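Local structure of protein STE5 (Saccharomyces cerevisiae, 3FZE) at residues 4-9 and 170-175; 19-24 and 109-114; 28-33 and 116-121; 62-67 and 90-95. The protein directs mating signalling as a scaffold whose minimal scaffold domain cocatalyses phosphorylation of the MAP kinase Fus3 by Ste7. One frame throughout, in Å; residues are numbered along the deposited sequence.

Contact 1. Residues 4-9 and 170-175; sequences TTISSI and WTFVLE
Helices 2-14 and 170-180, two outer elements of the alpha/beta/alpha fold, meet where the Phe172 ring slides past the side chain of Thr5. The ring offers its edge rather than a face: Thr5 CB lies in the ring plane, 3.6 Å from Phe172 CE2, and Thr5 CG2 is just as near that same ring atom. Phe172 CG stands anti to its backbone N (chi1 177°), and the far end of the side chain comes nearer helix 2-14. The Ile6 and Phe172 side chains cross at about a right angle, Ile6 CG1 lying 4.0 Å from Phe172 CZ. A threonine suits the position between the helices, since it is small and its hydroxyl is turned back to Gly1 O while its methyl serves the packing; Thr5 CA and Val173 CA come within 6.9 Å. One turn on, Ile9 CD1 touches Val173 O at 3.9 Å. An alanine in place of Phe172 would probably open a gap between the helices and leave Thr5 and Ile6 without their aromatic partner. The segment axes run 10.3 Å apart at 27°, and Thr5 and Val173 both rest on Ala167 of strand 165-167, a helix-on-sheet layering characteristic of vWA-like domains.

Contact 2. Residues 19-24 and 109-114; sequences NLAIIL and EHLGIV
Asn19 and Leu111, Ala21 and Ile113 are paired residues of two parallel strands, and four backbone hydrogen bonds stitch them together. Gly112 is gripped from both ends: its N gives to Asn19 O at 2.9 Å and its O takes Ala21 N. Beyond it Val114 does likewise, its N giving to Ala21 O and its O receiving Ile23 N at 2.8 Å. These are the central strands of the vWA-like sheet, where strand 19-26, the first in the chain, lies beside strand 111-117, the fourth.

Apolar contacts line both faces. On one, Ile113 CD1 meets Ala21 CB at 3.7 Å, while Ile113 CG2 touches Ile23 CD1. Leu111 CD1 lies 3.6 Å from Asn19 O, against the neighbouring backbone. On the other, Ile22 CD1 lies beside Val114 CB at 4.0 Å, the two side chains pointing the same way, and Leu20 CD2 comes 3.7 Å from Gly112 CA, room that exists because glycine has no CB to collide with it.

Polar groups gather at the start of the two strands. The Glu109 carboxylate crosses Asn19 obliquely, OE2 lying 3.5 Å from Asn19 CB, and OE1 makes a salt bridge with Arg53, whose O takes Asn19 ND2. An alanine at Glu109 would probably leave the Arg53 charge without this mate and uncover the Asn19 CB. Nearby, His110 N is held by Asp18 OD2.

Contact 3. Residues 28-33 and 116-121; sequences FTKLKE and VSNSNM
Lys30 NZ is gripped by two oxygens of the 116-121 segment and by a water. The shortest of these bonds runs to Asn120 OD1, 2.9 Å away, with the ammonium tilted 35° from the plane of that carbonyl. Asn118 O takes a second, longer bond from Lys30 NZ at 3.2 Å, this time in the carbonyl plane, and it also receives a hydrogen from the water, which in turn accepts from Lys30 NZ at 3.0 Å. A lysine suits the site because its chain, extended beyond CG, is long enough to reach past Asn118 O to Asn120; on the way Lys30 CD comes 3.2 Å from Asn118 O. Asn118 ND2 touches both Lys30 CB and Leu31 CD2 at 3.8 Å, while OD1 is bound by Asp27 N. One residue earlier, Ser117 OG accepts Ser119 N at 3.2 Å, an ST turn that bends the chain as the strand ends. The contact thus sits at the C-terminal ends of two neighbouring parallel strands in the middle of the mixed sheet, joining the loop between strand 19-26 and helix 35-50 to the end of strand 111-117, with Trp170 of helix 170-180 packed against both Leu31 and Asn118.

Contact 4. Residues 62-67 and 90-95; sequences NNYVLD and STQFSP
Asn63 and Phe93 hold each other through backbone and side chain alike. Phe93 N gives a 2.7 Å hydrogen bond to Asn63 O, and Asn63 ND2 returns one to Phe93 O at 2.9 Å, in the carbonyl plane and on a lone pair. The same ND2 also reaches Gln92 OE1 at 3.0 Å, from above the plane of that amide. Asparagine fits here twice over: it tolerates the left-handed backbone of the turn, and its amide works at both of its polar atoms, ND2 across the contact and OD1 toward Gln130 NE2. Val65 N completes the backbone pairing with a 2.8 Å bond to Thr91 O. Tyr64 and Gln92 therefore form a single beta bridge between chains that run nearly perpendicular.

Farther out, Gln92 folds back over the turn, its CD swung round by chi2 (-77°). Its NE2 gives a straight bond to Asn62 O (3.0 Å, 173°) and at the same time lies over the centre of the Tyr64 ring, 3.1 Å above its plane. The amide stands 80° to the ring, consistent with an amino-aromatic contact.

The apolar layer follows: Val65 CG2 packs on Phe93 CB at 3.6 Å and also lies at the edge of the Phe93 ring, which goes on to touch Cys57, Val59 and Leu98. Ser94 then caps Trp97 N at the start of helix 95-102. Asp60 OD1 accepts from Asn62 N and Tyr64 N within the turn. The 90-95 segment packs against this tight turn of a beta-hairpin whose second strand, 65-68, is the sheet's antiparallel edge.

Overall arrangement
From the N terminus, helix 2-14 opens the large loop that contact 1 closes near the chain's end, and the other three contacts nest inside it. Strand 19-26 follows, and contact 2 joins it to strand 111-117; the loop after it is tied by contact 3 to the far end of that same strand. Contacts 2 and 3 therefore cross along the chain and meet at Ile23 O and Val116 N. Contact 4 closes a short loop nested within both, fastening the edge hairpin to the entry of helix 95-102, and Phe93 touches Ile23 of contact 2. Trp170 links contact 1 to contacts 2 and 3, whereas contacts 1 and 4 lie on opposite sides of the chain's centre, their centres about 24 Å apart.

Contact 1. Residues 4-9 and 170-175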
# COMPACT_ATOMS: atom_id res chain seq x y z
N THR A 4 -6.52 -14.66 6.53
CA THR A 4 -5.08 -14.43 6.40
C THR A 4 -4.73 -12.96 6.26
O THR A 4 -3.68 -12.52 6.73
CB THR A 4 -4.48 -15.20 5.21
OG1 THR A 4 -5.10 -14.77 3.99
CG2 THR A 4 -4.69 -16.68 5.38
N THR A 5 -5.61 -12.19 5.63
CA THR A 5 -5.44 -10.74 5.59
C THR A 5 -5.41 -10.19 7.01
O THR A 5 -4.52 -9.42 7.37
CB THR A 5 -6.57 -10.06 4.81
OG1 THR A 5 -6.51 -10.46 3.43
CG2 THR A 5 -6.44 -8.54 4.90
N ILE A 6 -6.37 -10.60 7.83
CA ILE A 6 -6.44 -10.18 9.22
C ILE A 6 -5.20 -10.59 10.01
O ILE A 6 -4.58 -9.76 10.69
CB ILE A 6 -7.70 -10.74 9.92
CG1 ILE A 6 -8.97 -10.13 9.30
CG2 ILE A 6 -7.65 -10.47 11.41
CD1 ILE A 6 -10.26 -10.71 9.86
N SER A 7 -4.83 -11.86 9.93
CA SER A 7 -3.69 -12.34 10.70
C SER A 7 -2.38 -11.72 10.21
O SER A 7 -1.48 -11.45 11.01
CB SER A 7 -3.62 -13.88 10.69
OG SER A 7 -3.58 -14.40 9.38
N SER A 8 -2.26 -11.50 8.91
CA SER A 8 -1.07 -10.85 8.38
C SER A 8 -0.95 -9.43 8.91
O SER A 8 0.11 -9.01 9.35
CB SER A 8 -1.09 -10.87 6.85
OG SER A 8 -1.00 -12.19 6.36
N ILE A 9 -2.06 -8.70 8.88
CA ILE A 9 -2.07 -7.33 9.38
C ILE A 9 -1.82 -7.29 10.89
O ILE A 9 -1.13 -6.41 11.40
CB ILE A 9 -3.39 -6.60 8.99
CG1 ILE A 9 -3.41 -6.34 7.48
CG2 ILE A 9 -3.54 -5.29 9.76
CD1 ILE A 9 -4.76 -5.96 6.95
N TRP A 170 -10.59 -3.85 -2.01
CA TRP A 170 -9.86 -2.74 -1.41
C TRP A 170 -10.45 -2.36 -0.06
O TRP A 170 -9.72 -2.04 0.88
CB TRP A 170 -9.87 -1.52 -2.34
CG TRP A 170 -9.02 -1.70 -3.57
CD1 TRP A 170 -9.46 -2.02 -4.83
CD2 TRP A 170 -7.60 -1.58 -3.66
NE1 TRP A 170 -8.40 -2.10 -5.69
CE2 TRP A 170 -7.24 -1.85 -5.00
CE3 TRP A 170 -6.58 -1.28 -2.74
CZ2 TRP A 170 -5.92 -1.81 -5.45
CZ3 TRP A 170 -5.27 -1.26 -3.19
CH2 TRP A 170 -4.95 -1.52 -4.53
N THR A 171 -11.77 -2.39 0.03
CA THR A 171 -12.45 -1.99 1.25
C THR A 171 -12.06 -2.90 2.40
O THR A 171 -11.73 -2.43 3.49
CB THR A 171 -13.97 -1.96 1.05
OG1 THR A 171 -14.31 -0.89 0.15
CG2 THR A 171 -14.69 -1.75 2.38
N PHE A 172 -12.09 -4.21 2.16
CA PHE A 172 -11.78 -5.15 3.23
C PHE A 172 -10.34 -5.00 3.71
O PHE A 172 -10.08 -4.94 4.91
CB PHE A 172 -12.03 -6.61 2.82
CG PHE A 172 -11.66 -7.60 3.88
CD1 PHE A 172 -12.55 -7.92 4.88
CD2 PHE A 172 -10.39 -8.16 3.90
CE1 PHE A 172 -12.19 -8.81 5.88
CE2 PHE A 172 -10.03 -9.05 4.90
CZ PHE A 172 -10.93 -9.37 5.89
N VAL A 173 -9.40 -4.94 2.76
CA VAL A 173 -7.99 -4.79 3.10
C VAL A 173 -7.74 -3.52 3.90
O VAL A 173 -7.10 -3.55 4.96
CB VAL A 173 -7.11 -4.75 1.84
CG1 VAL A 173 -5.68 -4.38 2.19
CG2 VAL A 173 -7.15 -6.09 1.13
N LEU A 174 -8.25 -2.40 3.39
CA LEU A 174 -7.96 -1.10 4.00
C LEU A 174 -8.72 -0.86 5.31
O LEU A 174 -8.18 -0.26 6.24
CB LEU A 174 -8.18 0.02 2.99
CG LEU A 174 -7.21 -0.04 1.81
CD1 LEU A 174 -7.57 0.98 0.74
CD2 LEU A 174 -5.78 0.16 2.30
N GLU A 175 -9.97 -1.32 5.39
CA GLU A 175 -10.71 -1.25 6.64
C GLU A 175 -10.02 -2.11 7.70
O GLU A 175 -9.89 -1.70 8.85
CB GLU A 175 -12.18 -1.68 6.47
CG GLU A 175 -13.04 -0.60 5.81
CD GLU A 175 -14.53 -0.91 5.84
OE1 GLU A 175 -14.90 -2.06 6.14
OE2 GLU A 175 -15.33 0.01 5.56

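Contact 2. Residues 19-24 and 109-114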
# COMPACT_ATOMS: atom_id res chain seq x y z
N ASN A 19 6.55 3.73 11.80
CA ASN A 19 5.99 4.37 10.61
C ASN A 19 5.64 3.31 9.57
O ASN A 19 6.10 2.16 9.65
CB ASN A 19 6.99 5.38 10.02
CG ASN A 19 6.33 6.39 9.10
OD1 ASN A 19 5.12 6.59 9.16
ND2 ASN A 19 7.13 7.04 8.25
N LEU A 20 4.81 3.69 8.60
CA LEU A 20 4.47 2.81 7.50
C LEU A 20 4.75 3.49 6.18
O LEU A 20 4.63 4.72 6.06
CB LEU A 20 2.99 2.46 7.51
CG LEU A 20 2.44 1.74 8.74
CD1 LEU A 20 0.94 1.54 8.58
CD2 LEU A 20 3.15 0.41 8.92
N ALA A 21 5.08 2.67 5.18
CA ALA A 21 5.07 3.09 3.78
C ALA A 21 4.02 2.24 3.09
O ALA A 21 4.10 1.01 3.09
CB ALA A 21 6.42 2.85 3.15
N ILE A 22 3.02 2.91 2.51
CA ILE A 22 1.92 2.24 1.83
C ILE A 22 2.13 2.30 0.32
O ILE A 22 2.14 3.38 -0.27
CB ILE A 22 0.56 2.91 2.17
CG1 ILE A 22 0.43 3.19 3.67
CG2 ILE A 22 -0.59 2.06 1.67
CD1 ILE A 22 0.26 1.93 4.52
N ILE A 23 2.30 1.14 -0.31
CA ILE A 23 2.49 1.10 -1.76
C ILE A 23 1.26 0.46 -2.39
O ILE A 23 0.94 -0.69 -2.12
CB ILE A 23 3.78 0.33 -2.13
CG1 ILE A 23 4.95 0.86 -1.30
CG2 ILE A 23 4.06 0.46 -3.61
CD1 ILE A 23 5.98 -0.19 -0.89
N LEU A 24 0.55 1.24 -3.21
CA LEU A 24 -0.72 0.83 -3.80
C LEU A 24 -0.63 0.84 -5.32
O LEU A 24 -0.36 1.87 -5.93
CB LEU A 24 -1.86 1.75 -3.35
CG LEU A 24 -2.07 1.90 -1.84
CD1 LEU A 24 -3.27 2.81 -1.59
CD2 LEU A 24 -2.27 0.55 -1.15
N GLU A 109 14.38 3.90 11.40
CA GLU A 109 13.27 3.53 12.28
C GLU A 109 12.73 2.19 11.83
O GLU A 109 13.13 1.68 10.79
CB GLU A 109 12.17 4.59 12.20
CG GLU A 109 11.58 4.72 10.83
CD GLU A 109 10.54 5.82 10.73
OE1 GLU A 109 9.98 6.20 11.78
OE2 GLU A 109 10.31 6.30 9.61
N HIS A 110 11.84 1.61 12.62
CA HIS A 110 11.19 0.37 12.23
C HIS A 110 10.04 0.71 11.29
O HIS A 110 8.99 1.17 11.71
CB HIS A 110 10.69 -0.39 13.45
CG HIS A 110 11.77 -0.75 14.42
ND1 HIS A 110 12.65 -1.79 14.20
CD2 HIS A 110 12.12 -0.21 15.61
CE1 HIS A 110 13.49 -1.87 15.21
NE2 HIS A 110 13.19 -0.92 16.08
N LEU A 111 10.28 0.49 10.00
CA LEU A 111 9.33 0.85 8.96
C LEU A 111 8.54 -0.37 8.50
O LEU A 111 9.11 -1.36 8.05
CB LEU A 111 10.10 1.46 7.79
CG LEU A 111 9.33 1.99 6.58
CD1 LEU A 111 8.32 3.03 7.01
CD2 LEU A 111 10.33 2.55 5.57
N GLY A 112 7.22 -0.29 8.64
CA GLY A 112 6.34 -1.32 8.11
C GLY A 112 6.01 -1.03 6.66
O GLY A 112 5.66 0.10 6.31
N ILE A 113 6.14 -2.04 5.81
CA ILE A 113 5.87 -1.90 4.39
C ILE A 113 4.60 -2.64 4.03
O ILE A 113 4.47 -3.83 4.31
CB ILE A 113 7.03 -2.43 3.53
CG1 ILE A 113 8.33 -1.73 3.91
CG2 ILE A 113 6.72 -2.27 2.05
CD1 ILE A 113 8.30 -0.26 3.66
N VAL A 114 3.67 -1.94 3.39
CA VAL A 114 2.40 -2.54 3.02
C VAL A 114 2.23 -2.37 1.52
O VAL A 114 2.05 -1.25 1.04
CB VAL A 114 1.22 -1.89 3.77
CG1 VAL A 114 -0.09 -2.54 3.38
CG2 VAL A 114 1.44 -1.98 5.28

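Contact 3. Residues 28-33 and 116-121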
# COMPACT_ATOMS: atom_id res chain seq x y z
N PHE A 28 -7.24 0.76 -12.69
CA PHE A 28 -8.49 1.48 -12.53
C PHE A 28 -9.66 0.85 -13.28
O PHE A 28 -10.82 1.05 -12.93
CB PHE A 28 -8.32 2.94 -12.95
CG PHE A 28 -7.36 3.70 -12.10
CD1 PHE A 28 -7.78 4.30 -10.93
CD2 PHE A 28 -6.03 3.81 -12.47
CE1 PHE A 28 -6.90 5.01 -10.14
CE2 PHE A 28 -5.14 4.51 -11.68
CZ PHE A 28 -5.58 5.11 -10.52
N THR A 29 -9.34 0.07 -14.31
CA THR A 29 -10.36 -0.56 -15.14
C THR A 29 -11.08 -1.69 -14.40
O THR A 29 -12.19 -2.08 -14.77
CB THR A 29 -9.79 -1.09 -16.47
OG1 THR A 29 -8.98 -2.25 -16.22
CG2 THR A 29 -8.95 -0.02 -17.17
N LYS A 30 -10.44 -2.22 -13.36
CA LYS A 30 -11.03 -3.31 -12.59
C LYS A 30 -12.02 -2.80 -11.54
O LYS A 30 -12.78 -3.58 -10.96
CB LYS A 30 -9.95 -4.16 -11.93
CG LYS A 30 -9.05 -4.88 -12.91
CD LYS A 30 -8.10 -5.83 -12.20
CE LYS A 30 -7.34 -6.69 -13.20
NZ LYS A 30 -6.77 -7.90 -12.54
N LEU A 31 -12.00 -1.49 -11.30
CA LEU A 31 -12.89 -0.89 -10.30
C LEU A 31 -14.31 -0.75 -10.83
O LEU A 31 -14.58 0.02 -11.75
CB LEU A 31 -12.34 0.47 -9.85
CG LEU A 31 -10.90 0.40 -9.33
CD1 LEU A 31 -10.39 1.77 -8.92
CD2 LEU A 31 -10.79 -0.61 -8.19
N LYS A 32 -15.23 -1.51 -10.23
CA LYS A 32 -16.61 -1.59 -10.69
C LYS A 32 -17.51 -0.54 -10.06
O LYS A 32 -18.68 -0.41 -10.42
CB LYS A 32 -17.18 -2.99 -10.43
N GLU A 33 -16.97 0.20 -9.10
CA GLU A 33 -17.71 1.28 -8.45
C GLU A 33 -16.76 2.27 -7.78
O GLU A 33 -15.55 2.09 -7.83
CB GLU A 33 -18.76 0.74 -7.46
CG GLU A 33 -18.21 0.03 -6.24
CD GLU A 33 -17.74 -1.38 -6.53
OE1 GLU A 33 -18.00 -1.89 -7.64
OE2 GLU A 33 -17.13 -1.99 -5.63
N VAL A 116 0.00 -3.33 -1.72
CA VAL A 116 -1.29 -3.85 -2.12
C VAL A 116 -1.51 -3.56 -3.60
O VAL A 116 -1.26 -2.44 -4.07
CB VAL A 116 -2.44 -3.21 -1.30
CG1 VAL A 116 -3.75 -3.94 -1.57
CG2 VAL A 116 -2.11 -3.22 0.20
N SER A 117 -1.99 -4.55 -4.34
CA SER A 117 -2.18 -4.39 -5.79
C SER A 117 -3.42 -5.17 -6.24
O SER A 117 -3.71 -6.24 -5.72
CB SER A 117 -0.94 -4.89 -6.54
OG SER A 117 -1.13 -4.85 -7.95
N ASN A 118 -4.15 -4.62 -7.21
CA ASN A 118 -5.25 -5.36 -7.81
C ASN A 118 -4.97 -5.69 -9.28
O ASN A 118 -5.86 -6.16 -9.98
CB ASN A 118 -6.57 -4.60 -7.70
CG ASN A 118 -6.63 -3.41 -8.63
OD1 ASN A 118 -5.59 -2.90 -9.06
ND2 ASN A 118 -7.84 -2.96 -8.95
N SER A 119 -3.75 -5.44 -9.73
CA SER A 119 -3.42 -5.60 -11.15
C SER A 119 -3.01 -7.03 -11.49
O SER A 119 -2.77 -7.85 -10.61
CB SER A 119 -2.32 -4.62 -11.58
OG SER A 119 -1.10 -4.86 -10.91
N ASN A 120 -2.94 -7.33 -12.79
CA ASN A 120 -2.65 -8.69 -13.23
C ASN A 120 -1.34 -9.25 -12.68
O ASN A 120 -0.34 -8.54 -12.56
CB ASN A 120 -2.66 -8.75 -14.75
CG ASN A 120 -4.04 -8.51 -15.33
OD1 ASN A 120 -5.06 -8.78 -14.69
ND2 ASN A 120 -4.09 -7.99 -16.55
N MET A 121 -1.36 -10.54 -12.36
CA MET A 121 -0.19 -11.19 -11.77
C MET A 121 0.88 -11.50 -12.82
O MET A 121 1.19 -12.66 -13.08
CB MET A 121 -0.60 -12.45 -11.02
CG MET A 121 -1.53 -12.18 -9.84
SD MET A 121 -0.75 -11.16 -8.57
CE MET A 121 0.45 -12.33 -7.93
O HOH W 1 -8.13 -8.02 -9.85

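Contact 4. Residues 62-67 and 90-95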
# COMPACT_ATOMS: atom_id res chain seq x y z
N ASN A 62 1.02 -0.96 -15.16
CA ASN A 62 2.24 -1.26 -15.92
C ASN A 62 3.52 -0.91 -15.16
O ASN A 62 4.60 -0.82 -15.76
CB ASN A 62 2.20 -0.55 -17.26
CG ASN A 62 1.10 -1.08 -18.12
OD1 ASN A 62 1.01 -2.29 -18.35
ND2 ASN A 62 0.22 -0.19 -18.59
N ASN A 63 3.39 -0.73 -13.85
CA ASN A 63 4.53 -0.52 -12.94
C ASN A 63 5.18 0.86 -13.02
O ASN A 63 6.33 1.04 -12.60
CB ASN A 63 5.57 -1.63 -13.10
CG ASN A 63 6.52 -1.69 -11.91
OD1 ASN A 63 6.07 -1.65 -10.76
ND2 ASN A 63 7.82 -1.76 -12.18
N TYR A 64 4.44 1.84 -13.51
CA TYR A 64 4.88 3.23 -13.48
C TYR A 64 4.46 3.96 -12.22
O TYR A 64 3.30 3.89 -11.79
CB TYR A 64 4.37 4.00 -14.70
CG TYR A 64 4.99 3.51 -15.97
CD1 TYR A 64 6.26 3.92 -16.35
CD2 TYR A 64 4.32 2.59 -16.78
CE1 TYR A 64 6.85 3.46 -17.51
CE2 TYR A 64 4.90 2.13 -17.95
CZ TYR A 64 6.16 2.57 -18.31
OH TYR A 64 6.75 2.11 -19.48
N VAL A 65 5.41 4.69 -11.64
CA VAL A 65 5.16 5.47 -10.43
C VAL A 65 4.33 6.69 -10.77
O VAL A 65 4.71 7.48 -11.64
CB VAL A 65 6.48 5.94 -9.78
CG1 VAL A 65 6.19 6.86 -8.58
CG2 VAL A 65 7.34 4.75 -9.37
N LEU A 66 3.21 6.84 -10.08
CA LEU A 66 2.29 7.95 -10.33
C LEU A 66 2.49 9.10 -9.37
O LEU A 66 2.43 10.27 -9.75
CB LEU A 66 0.84 7.46 -10.28
CG LEU A 66 0.50 6.31 -11.23
CD1 LEU A 66 -0.97 5.95 -11.12
CD2 LEU A 66 0.85 6.67 -12.67
N ASP A 67 2.75 8.78 -8.10
CA ASP A 67 3.04 9.81 -7.12
C ASP A 67 3.53 9.09 -5.88
O ASP A 67 3.38 7.87 -5.77
CB ASP A 67 1.81 10.66 -6.81
CG ASP A 67 2.17 11.96 -6.14
OD1 ASP A 67 3.35 12.36 -6.19
OD2 ASP A 67 1.26 12.58 -5.55
N SER A 90 7.12 8.12 -16.72
CA SER A 90 8.08 7.25 -17.37
C SER A 90 8.98 6.53 -16.36
O SER A 90 9.93 5.84 -16.75
CB SER A 90 8.94 8.05 -18.35
OG SER A 90 9.72 9.01 -17.65
N THR A 91 8.67 6.67 -15.07
CA THR A 91 9.49 6.09 -14.01
C THR A 91 8.95 4.73 -13.56
O THR A 91 7.87 4.65 -12.99
CB THR A 91 9.54 7.01 -12.77
OG1 THR A 91 9.99 8.31 -13.15
CG2 THR A 91 10.48 6.42 -11.71
N GLN A 92 9.72 3.68 -13.81
CA GLN A 92 9.36 2.34 -13.34
C GLN A 92 9.58 2.20 -11.84
O GLN A 92 10.58 2.65 -11.30
CB GLN A 92 10.15 1.26 -14.08
CG GLN A 92 9.61 0.96 -15.47
CD GLN A 92 8.36 0.09 -15.45
OE1 GLN A 92 8.42 -1.10 -15.09
NE2 GLN A 92 7.24 0.66 -15.87
N PHE A 93 8.62 1.56 -11.17
CA PHE A 93 8.74 1.32 -9.74
C PHE A 93 9.63 0.13 -9.38
O PHE A 93 9.61 -0.90 -10.05
CB PHE A 93 7.36 1.11 -9.12
CG PHE A 93 7.43 0.71 -7.68
CD1 PHE A 93 7.53 1.67 -6.69
CD2 PHE A 93 7.44 -0.63 -7.32
CE1 PHE A 93 7.62 1.30 -5.36
CE2 PHE A 93 7.53 -1.00 -5.98
CZ PHE A 93 7.62 -0.03 -5.00
N SER A 94 10.39 0.27 -8.30
CA SER A 94 11.04 -0.86 -7.65
C SER A 94 11.20 -0.50 -6.18
O SER A 94 11.21 0.68 -5.83
CB SER A 94 12.42 -1.16 -8.26
OG SER A 94 13.33 -0.10 -8.01
N PRO A 95 11.31 -1.51 -5.32
CA PRO A 95 11.51 -1.20 -3.90
C PRO A 95 12.79 -0.38 -3.68
O PRO A 95 12.76 0.59 -2.92
CB PRO A 95 11.61 -2.57 -3.25
CG PRO A 95 10.76 -3.44 -4.12
CD PRO A 95 10.99 -2.94 -5.53